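Local coordinates for protein putative retaining b-glycosidase (Saccharophagus degradans, PDB 5A95) that probably hydrolyses mixed-linkage beta-glucans as a retaining family 5 glycoside hydrolase, and is captured here with glucan-derived sugar bound in its cleft, at residues 97-102 and 133-138; 188-193 and 226-231. The protein carries 1 engineered substitution. All coordinates share one frame; numbering follows the deposited sequence.

Contact 1 (97-102 and 133-138)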
loop_
_atom_site.group_PDB
_atom_site.type_symbol
_atom_site.label_atom_id
_atom_site.label_comp_id
_atom_site.label_asym_id
_atom_site.label_seq_id
_atom_site.Cartn_x
_atom_site.Cartn_y
_atom_site.Cartn_z
ATOM N N TRP A 97 -11.743 -41.342 -7.629
ATOM C CA TRP A 97 -12.598 -40.325 -8.260
ATOM C C TRP A 97 -12.183 -39.904 -9.665
ATOM O O TRP A 97 -12.812 -39.025 -10.262
ATOM C CB TRP A 97 -12.727 -39.098 -7.337
ATOM C CG TRP A 97 -13.522 -39.360 -6.096
ATOM C CD1 TRP A 97 -13.159 -40.169 -5.042
ATOM C CD2 TRP A 97 -14.804 -38.824 -5.752
ATOM N NE1 TRP A 97 -14.150 -40.195 -4.107
ATOM C CE2 TRP A 97 -15.169 -39.369 -4.502
ATOM C CE3 TRP A 97 -15.685 -37.926 -6.379
ATOM C CZ2 TRP A 97 -16.374 -39.036 -3.860
ATOM C CZ3 TRP A 97 -16.874 -37.603 -5.742
ATOM C CH2 TRP A 97 -17.219 -38.167 -4.503
ATOM N N GLY A 98 -11.132 -40.511 -10.200
ATOM C CA GLY A 98 -10.744 -40.313 -11.588
ATOM C C GLY A 98 -10.015 -39.023 -11.853
ATOM O O GLY A 98 -9.831 -38.659 -12.992
ATOM N N VAL A 99 -9.601 -38.311 -10.808
ATOM C CA VAL A 99 -9.008 -37.004 -11.051
ATOM C C VAL A 99 -7.579 -37.094 -11.561
ATOM O O VAL A 99 -6.842 -38.006 -11.193
ATOM C CB VAL A 99 -8.992 -36.084 -9.815
ATOM C CG1 VAL A 99 -10.341 -36.058 -9.099
ATOM C CG2 VAL A 99 -7.854 -36.393 -8.856
ATOM N N ASN A 100 -7.171 -36.117 -12.379
ATOM C CA ASN A 100 -5.775 -35.932 -12.682
ATOM C C ASN A 100 -5.254 -34.596 -12.140
ATOM O O ASN A 100 -4.086 -34.277 -12.341
ATOM C CB ASN A 100 -5.473 -36.096 -14.171
ATOM C CG ASN A 100 -6.110 -35.020 -15.042
ATOM O OD1 ASN A 100 -6.441 -33.955 -14.587
ATOM N ND2 ASN A 100 -6.244 -35.297 -16.320
ATOM N N THR A 101 -6.111 -33.830 -11.443
ATOM C CA THR A 101 -5.805 -32.468 -10.992
ATOM C C THR A 101 -6.511 -32.153 -9.694
ATOM O O THR A 101 -7.679 -32.496 -9.517
ATOM C CB THR A 101 -6.284 -31.443 -12.061
ATOM O OG1 THR A 101 -5.635 -31.697 -13.300
ATOM C CG2 THR A 101 -5.954 -30.019 -11.654
ATOM N N ILE A 102 -5.806 -31.469 -8.800
ATOM C CA ILE A 102 -6.408 -30.845 -7.642
ATOM C C ILE A 102 -6.085 -29.355 -7.664
ATOM O O ILE A 102 -4.928 -28.972 -7.897
ATOM C CB ILE A 102 -5.889 -31.470 -6.340
ATOM C CG1 ILE A 102 -6.390 -32.910 -6.251
ATOM C CG2 ILE A 102 -6.366 -30.685 -5.117
ATOM C CD1 ILE A 102 -5.840 -33.717 -5.097
ATOM N N LEU A 133 1.233 -39.692 -6.904
ATOM C CA LEU A 133 0.044 -40.233 -7.536
ATOM C C LEU A 133 -0.068 -39.901 -9.015
ATOM O O LEU A 133 -1.004 -40.359 -9.672
ATOM C CB LEU A 133 -1.190 -39.664 -6.813
ATOM C CG LEU A 133 -1.371 -40.207 -5.393
ATOM C CD1 LEU A 133 -2.223 -39.289 -4.535
ATOM C CD2 LEU A 133 -1.954 -41.623 -5.425
ATOM N N GLY A 134 0.886 -39.140 -9.544
ATOM C CA GLY A 134 0.897 -38.775 -10.952
ATOM C C GLY A 134 -0.119 -37.714 -11.353
ATOM O O GLY A 134 -0.431 -37.576 -12.552
ATOM N N ILE A 135 -0.614 -36.943 -10.378
ATOM C CA ILE A 135 -1.598 -35.894 -10.646
ATOM C C ILE A 135 -0.975 -34.508 -10.487
ATOM O O ILE A 135 0.144 -34.357 -10.004
ATOM C CB ILE A 135 -2.836 -36.051 -9.771
ATOM C CG1 ILE A 135 -2.506 -35.760 -8.316
ATOM C CG2 ILE A 135 -3.427 -37.442 -10.029
ATOM C CD1 ILE A 135 -3.691 -35.737 -7.407
ATOM N N TYR A 136 -1.704 -33.520 -10.978
ATOM C CA TYR A 136 -1.190 -32.157 -11.085
ATOM C C TYR A 136 -1.914 -31.180 -10.155
ATOM O O TYR A 136 -3.035 -31.442 -9.743
ATOM C CB TYR A 136 -1.360 -31.676 -12.524
ATOM C CG TYR A 136 -0.483 -32.429 -13.496
ATOM C CD1 TYR A 136 0.815 -32.012 -13.733
ATOM C CD2 TYR A 136 -0.941 -33.580 -14.150
ATOM C CE1 TYR A 136 1.648 -32.698 -14.598
ATOM C CE2 TYR A 136 -0.107 -34.291 -15.003
ATOM C CZ TYR A 136 1.174 -33.845 -15.239
ATOM O OH TYR A 136 1.973 -34.522 -16.119
ATOM N N LEU A 137 -1.253 -30.070 -9.838
ATOM C CA LEU A 137 -1.840 -29.037 -9.009
ATOM C C LEU A 137 -2.070 -27.762 -9.801
ATOM O O LEU A 137 -1.226 -27.341 -10.590
ATOM C CB LEU A 137 -0.928 -28.719 -7.824
ATOM C CG LEU A 137 -0.731 -29.887 -6.856
ATOM C CD1 LEU A 137 0.375 -29.535 -5.874
ATOM C CD2 LEU A 137 -2.018 -30.202 -6.105
ATOM N N ILE A 138 -3.197 -27.125 -9.502
ATOM C CA ILE A 138 -3.462 -25.734 -9.838
ATOM C C ILE A 138 -3.361 -24.952 -8.533
ATOM O O ILE A 138 -4.096 -25.242 -7.592
ATOM C CB ILE A 138 -4.856 -25.559 -10.460
ATOM C CG1 ILE A 138 -4.991 -26.366 -11.763
ATOM C CG2 ILE A 138 -5.157 -24.068 -10.658
ATOM C CD1 ILE A 138 -6.356 -26.284 -12.387
#

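Contact 2 (188-193 and 226-231). With BGC (beta-D-glucopyranose), chain D.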
loop_
_atom_site.group_PDB
_atom_site.type_symbol
_atom_site.label_atom_id
_atom_site.label_comp_id
_atom_site.label_asym_id
_atom_site.label_seq_id
_atom_site.Cartn_x
_atom_site.Cartn_y
_atom_site.Cartn_z
ATOM N N ASN A 188 -8.380 -15.550 -8.294
ATOM C CA ASN A 188 -9.575 -16.384 -8.446
ATOM C C ASN A 188 -10.754 -15.702 -9.160
ATOM O O ASN A 188 -11.181 -16.104 -10.245
ATOM C CB ASN A 188 -9.948 -16.881 -7.064
ATOM C CG ASN A 188 -11.315 -17.520 -6.969
ATOM O OD1 ASN A 188 -11.665 -18.440 -7.686
ATOM N ND2 ASN A 188 -12.100 -17.030 -6.006
ATOM N N GLU A 189 -11.346 -14.688 -8.523
ATOM C CA GLU A 189 -12.605 -14.112 -9.009
ATOM C C GLU A 189 -12.596 -12.598 -9.021
ATOM O O GLU A 189 -13.003 -11.946 -8.026
ATOM C CB GLU A 189 -13.817 -14.659 -8.241
ATOM C CG GLU A 189 -14.213 -16.042 -8.734
ATOM C CD GLU A 189 -15.410 -16.642 -8.053
ATOM O OE1 GLU A 189 -15.732 -16.212 -6.942
ATOM O OE2 GLU A 189 -15.983 -17.589 -8.626
ATOM N N PRO A 190 -12.208 -12.021 -10.167
ATOM C CA PRO A 190 -12.348 -10.585 -10.329
ATOM C C PRO A 190 -13.825 -10.186 -10.305
ATOM O O PRO A 190 -14.645 -10.766 -11.013
ATOM C CB PRO A 190 -11.737 -10.335 -11.699
ATOM C CG PRO A 190 -10.793 -11.492 -11.888
ATOM C CD PRO A 190 -11.577 -12.637 -11.339
ATOM N N THR A 191 -14.127 -9.160 -9.497
ATOM C CA THR A 191 -15.450 -8.575 -9.444
ATOM C C THR A 191 -15.381 -7.216 -8.780
ATOM O O THR A 191 -14.574 -7.015 -7.859
ATOM C CB THR A 191 -16.499 -9.449 -8.714
ATOM O OG1 THR A 191 -17.741 -8.736 -8.705
ATOM C CG2 THR A 191 -16.090 -9.769 -7.277
ATOM N N THR A 192 -16.220 -6.284 -9.226
ATOM C CA THR A 192 -16.375 -5.037 -8.500
ATOM C C THR A 192 -17.698 -4.947 -7.753
ATOM O O THR A 192 -18.005 -3.905 -7.186
ATOM C CB THR A 192 -16.272 -3.827 -9.420
ATOM O OG1 THR A 192 -17.348 -3.893 -10.360
ATOM C CG2 THR A 192 -14.910 -3.767 -10.070
ATOM N N MET A 193 -18.467 -6.020 -7.719
ATOM C CA MET A 193 -19.740 -6.046 -6.993
ATOM C C MET A 193 -20.602 -4.860 -7.423
ATOM O O MET A 193 -21.045 -4.043 -6.596
ATOM C CB MET A 193 -19.535 -6.079 -5.484
ATOM C CG MET A 193 -18.843 -7.336 -5.016
ATOM S SD MET A 193 -18.742 -7.473 -3.225
ATOM C CE MET A 193 -20.408 -8.067 -2.866
ATOM N N LEU A 226 -2.990 -18.546 -15.461
ATOM C CA LEU A 226 -4.416 -18.662 -15.750
ATOM C C LEU A 226 -5.089 -17.349 -15.340
ATOM O O LEU A 226 -4.982 -16.919 -14.178
ATOM C CB LEU A 226 -5.019 -19.834 -14.983
ATOM C CG LEU A 226 -6.480 -20.152 -15.219
ATOM C CD1 LEU A 226 -6.721 -20.675 -16.600
ATOM C CD2 LEU A 226 -7.058 -21.114 -14.207
ATOM N N VAL A 227 -5.698 -16.680 -16.322
ATOM C CA VAL A 227 -6.226 -15.316 -16.200
ATOM C C VAL A 227 -7.750 -15.355 -16.273
ATOM O O VAL A 227 -8.319 -16.086 -17.064
ATOM C CB VAL A 227 -5.679 -14.457 -17.362
ATOM C CG1 VAL A 227 -6.356 -13.095 -17.441
ATOM C CG2 VAL A 227 -4.172 -14.285 -17.193
ATOM N N ALA A 228 -8.391 -14.540 -15.433
ATOM C CA ALA A 228 -9.839 -14.467 -15.321
ATOM C C ALA A 228 -10.376 -13.080 -15.693
ATOM O O ALA A 228 -9.702 -12.059 -15.531
ATOM C CB ALA A 228 -10.276 -14.741 -13.898
ATOM N N GLY A 229 -11.605 -13.086 -16.186
ATOM C CA GLY A 229 -12.358 -11.878 -16.424
ATOM C C GLY A 229 -13.295 -11.512 -15.277
ATOM O O GLY A 229 -13.279 -12.094 -14.190
ATOM N N PHE A 230 -14.102 -10.499 -15.546
ATOM C CA PHE A 230 -15.027 -9.922 -14.566
ATOM C C PHE A 230 -16.270 -10.776 -14.368
ATOM O O PHE A 230 -16.410 -11.891 -14.898
ATOM C CB PHE A 230 -15.387 -8.476 -14.968
ATOM C CG PHE A 230 -14.193 -7.551 -15.137
ATOM C CD1 PHE A 230 -13.101 -7.623 -14.304
ATOM C CD2 PHE A 230 -14.207 -6.572 -16.112
ATOM C CE1 PHE A 230 -12.027 -6.751 -14.435
ATOM C CE2 PHE A 230 -13.147 -5.706 -16.245
ATOM C CZ PHE A 230 -12.074 -5.802 -15.423
ATOM N N ASN A 231 -17.169 -10.268 -13.511
ATOM C CA ASN A 231 -18.366 -10.991 -13.105
ATOM C C ASN A 231 -18.005 -12.328 -12.468
ATOM O O ASN A 231 -18.611 -13.354 -12.752
ATOM C CB ASN A 231 -19.333 -11.182 -14.292
ATOM C CG ASN A 231 -20.713 -11.658 -13.864
ATOM O OD1 ASN A 231 -21.074 -11.607 -12.688
ATOM N ND2 ASN A 231 -21.456 -12.217 -14.806
HETATM C C2 BGC D . -16.205 -18.546 -4.396
HETATM C C3 BGC D . -16.091 -19.704 -3.406
HETATM C C4 BGC D . -17.469 -19.990 -2.800
HETATM C C5 BGC D . -18.478 -20.232 -3.906
HETATM C C6 BGC D . -19.857 -20.547 -3.377
HETATM C C1 BGC D . -17.410 -18.637 -5.328
HETATM O O1 BGC D . -17.780 -17.394 -5.867
HETATM O O2 BGC D . -14.945 -18.416 -5.152
HETATM O O3 BGC D . -15.056 -19.352 -2.434
HETATM O O4 BGC D . -17.529 -21.094 -1.884
HETATM O O5 BGC D . -18.575 -19.014 -4.636
HETATM O O6 BGC D . -20.708 -20.544 -4.524
#

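Contact 1 (97-102 and 133-138)
Tyr136 is gripped through its backbone by the two residues on either side of Thr101: its N donates to Asn100 O (2.8 Å) and its O accepts from Ile102 N (2.9 Å). Ile138 N then bonds to Ile102 O at 3.0 Å, and the register of two parallel strands is set. Weaker CA-H...O contacts fill in between, such as Thr101 CA to Tyr136 O at 3.2 Å.

Of the apolar contacts, those of Ile102 and Leu137 lie on the sheet face covered by helices 87-96 and 116-133. Ile135 joins them just before its strand begins. Its CG1 takes the crowded position between backbone N and carbonyl carbon (chi1 69°), which carries CD1 to Ile102 CD1 at 3.7 Å, while CG2 rests by Val99 O. On the other face, Thr101 turns its methyl CG2 anti to the backbone N, where it meets Ile138 CG1 at 3.8 Å. The beta-branched side chains of Thr101, Ile102 and Ile138 suit extended strand residues.

Polar side chains act at the strand start. Thr101 OG1 donates to Asn100 OD1 at 2.7 Å, and Asn100 reaches the preceding strand by accepting from Arg69 N and donating to Thr67 O. The Tyr136 ring has Asn100 O at its edge, and its hydroxyl bonds to Ser49 O.

Gly134, with positive phi, ends helix 116-133 in a Schellman motif and lets the chain turn into its strand. Parallel neighbours linked through outer helices form a beta-alpha-beta crossover, the repeating element of the (beta/alpha)8 barrel of family 5.

Contact 2 (188-193 and 226-231)
Pro190 lays its ring against the Ala228 methyl, the Gly229 carbonyl and the edge of Phe230. Its CB, CG and CD all lie close to Gly229 O, CD at 3.4 Å, and CD also meets Ala228 CB at 3.6 Å. The methyl of Ala228 is small enough to let the ring come this near. Phe230 points its CB away, yet the edge of its ring still brings CD1 within 4.0 Å of Pro190 CB. No hydrogen bond joins the two segments: the proline nitrogen has no hydrogen to give, and Pro190 O takes its backbone bond from Trp232, just past Asn231.

The polar side chains beside the proline turn to the sugar instead. Glu189 runs extended beyond CG (chi2 -179°), which carries its carboxylate to the glucose: OE1 accepts from O1 at 2.6 Å, with a weaker approach to O2, while OE2 is held by His254 ND1. Asn188 sets CG anti to its backbone N (chi1 168°), and ND2 donates almost straight to O2 of the glucose at 3.3 Å. That amide has its rotation fixed by Arg103 NH2 at OD1 and Ser143 O at ND2. Beyond the proline, Thr191 OG1 accepts from Met193 N at 3.0 Å, an ST turn that bends the chain.

Asn-Glu-Pro is the signature of clan GH-A, in which this glutamate is the acid/base, so Glu189 probably has that role here. The chemistry implies a division of labour: apolar contacts fix the proline, while the two residues before it offer a carboxylate and an amide to O1 and O2 of the glucose.

In the fold
From the N terminus, the chain passes along strand 65-72 and helix 87-96 before entering contact 1, which closes a largely helical loop of 30 residues and pairs strand 101-106 with strand 136-144. Contact 2 follows in series, with no nesting or crossing: it closes a further 32 residues, including helix 202-219, and brings the stretch after strand 181-185 against the end of strand 224-227. The two lie on opposite sides of the chain's centre, about 24 Å apart between centres. Contact 1 is where its strands enter the barrel; contact 2 is at the sugar-binding end. Strand 136-144 spans the distance, its far end bonding to Asn188 and Glu189.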